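Local coordinates for protein EpsJ (Vibrio vulnificus, PDB 2RET) that pairs with the pseudopilin EpsI in a binary complex and probably helps build the pseudopilus of the type 2 secretion system, at residues H53-D56 and Y57-D60. Sequence-based numbering, arbitrary orientation.
Sequences HWAD and YLLD
Leu58 turns its branched end back along the strand that precedes it, and its two methyl groups meet different residues there. CD2 rests against the CB of His53 at 3.7 Å, whereas CD1 makes a looser approach to the CB of Ala55, 4.4 Å away. With CG anti to the backbone N (chi1 -157°), the isobutyl group lies alongside the strand; its two branches let one side chain meet both carbons, and it also touches Met67 on strand 64-74. Of the His53 side chain, CB is the part that meets the leucine; the imidazole leads away, and NE2 is hydrogen-bonded to Thr40. Ala55, with a single methyl, presents a small apolar surface to CD1. The motif is a type II beta turn from Ala55 to Leu58, in which strand 49-56 of the antiparallel sheet ends and the chain enters the loop leading to strand 64-74. It is closed by a weak bond from Leu58 N to Ala55 O, 3.3 Å long but fairly straight at 164°. Tyr57 holds the third position with a positive phi, a conformation glycine adopts more readily than tyrosine. At the outer bend Asp56 lays its CB over one face of the Tyr57 ring, a CH-pi contact 3.8 Å from the centroid and 14° off the ring normal. The methylene lies toward the rim, nearest CD1 and CE1, so the aromatic face meets carbon, while the Asp56 carboxylate forms a salt bridge with Lys64 on the neighbouring strand. Beyond the turn, Asp60 N donates to Tyr57 O at 3.0 Å, a second backbone bond between residues three apart.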
loop_
_atom_site.group_PDB
_atom_site.type_symbol
_atom_site.label_atom_id
_atom_site.label_comp_id
_atom_site.label_asym_id
_atom_site.label_seq_id
_atom_site.Cartn_x
_atom_site.Cartn_y
_atom_site.Cartn_z
ATOM N N HIS B 53 -5.744 0.183 -26.567
ATOM C CA HIS B 53 -6.253 0.425 -27.895
ATOM C C HIS B 53 -5.023 0.578 -28.787
ATOM O O HIS B 53 -4.113 1.313 -28.476
ATOM C CB HIS B 53 -7.124 1.702 -27.948
ATOM C CG HIS B 53 -8.206 1.753 -26.915
ATOM N ND1 HIS B 53 -9.529 1.459 -27.195
ATOM C CD2 HIS B 53 -8.159 2.065 -25.600
ATOM C CE1 HIS B 53 -10.242 1.601 -26.096
ATOM N NE2 HIS B 53 -9.433 1.970 -25.115
ATOM N N TRP B 54 -5.034 -0.139 -29.892
ATOM C CA TRP B 54 -3.870 -0.284 -30.762
ATOM C C TRP B 54 -4.368 -0.611 -32.172
ATOM O O TRP B 54 -4.826 -1.714 -32.433
ATOM C CB TRP B 54 -2.922 -1.380 -30.266
ATOM C CG TRP B 54 -1.785 -1.691 -31.234
ATOM C CD1 TRP B 54 -1.551 -2.892 -31.880
ATOM C CD2 TRP B 54 -0.736 -0.818 -31.643
ATOM N NE1 TRP B 54 -0.424 -2.798 -32.666
ATOM C CE2 TRP B 54 0.092 -1.536 -32.538
ATOM C CE3 TRP B 54 -0.422 0.509 -31.361
ATOM C CZ2 TRP B 54 1.190 -0.969 -33.145
ATOM C CZ3 TRP B 54 0.680 1.066 -31.938
ATOM C CH2 TRP B 54 1.484 0.334 -32.822
ATOM N N ALA B 55 -4.317 0.371 -33.062
ATOM C CA ALA B 55 -4.865 0.174 -34.421
ATOM C C ALA B 55 -4.317 1.194 -35.365
ATOM O O ALA B 55 -3.901 2.269 -34.951
ATOM C CB ALA B 55 -6.403 0.235 -34.418
ATOM N N ASP B 56 -4.301 0.837 -36.645
ATOM C CA ASP B 56 -4.017 1.784 -37.714
ATOM C C ASP B 56 -5.000 2.939 -37.605
ATOM O O ASP B 56 -6.189 2.727 -37.365
ATOM C CB ASP B 56 -4.149 1.116 -39.075
ATOM C CG ASP B 56 -2.908 0.326 -39.473
ATOM O OD1 ASP B 56 -1.776 0.605 -39.026
ATOM O OD2 ASP B 56 -3.059 -0.605 -40.251
ATOM N N TYR B 57 -4.492 4.159 -37.744
ATOM C CA TYR B 57 -5.326 5.354 -37.795
ATOM C C TYR B 57 -6.042 5.709 -36.461
ATOM O O TYR B 57 -6.821 6.654 -36.436
ATOM C CB TYR B 57 -6.296 5.304 -38.985
ATOM C CG TYR B 57 -5.681 4.644 -40.199
ATOM C CD1 TYR B 57 -6.308 3.567 -40.824
ATOM C CD2 TYR B 57 -4.448 5.056 -40.701
ATOM C CE1 TYR B 57 -5.734 2.928 -41.932
ATOM C CE2 TYR B 57 -3.865 4.413 -41.796
ATOM C CZ TYR B 57 -4.519 3.351 -42.404
ATOM O OH TYR B 57 -3.958 2.703 -43.474
ATOM N N LEU B 58 -5.734 5.013 -35.355
ATOM C CA LEU B 58 -6.273 5.419 -34.062
ATOM C C LEU B 58 -5.842 6.852 -33.763
ATOM O O LEU B 58 -4.695 7.258 -34.042
ATOM C CB LEU B 58 -5.780 4.531 -32.911
ATOM C CG LEU B 58 -6.732 4.555 -31.690
ATOM C CD1 LEU B 58 -7.944 3.577 -31.998
ATOM C CD2 LEU B 58 -6.041 4.224 -30.367
ATOM N N LEU B 59 -6.779 7.607 -33.196
ATOM C CA LEU B 59 -6.590 9.014 -32.870
ATOM C C LEU B 59 -6.158 9.827 -34.094
ATOM O O LEU B 59 -5.447 10.809 -33.955
ATOM C CB LEU B 59 -5.569 9.172 -31.733
ATOM C CG LEU B 59 -5.759 8.324 -30.451
ATOM C CD1 LEU B 59 -4.596 8.546 -29.515
ATOM C CD2 LEU B 59 -7.096 8.613 -29.738
ATOM N N ASP B 60 -6.567 9.396 -35.288
ATOM C CA ASP B 60 -6.230 10.101 -36.520
ATOM C C ASP B 60 -4.738 10.012 -36.872
ATOM O O ASP B 60 -4.246 10.793 -37.661
ATOM C CB ASP B 60 -6.674 11.576 -36.420
ATOM C CG ASP B 60 -6.669 12.296 -37.753
ATOM O OD1 ASP B 60 -6.802 11.625 -38.800
ATOM O OD2 ASP B 60 -6.522 13.542 -37.758
#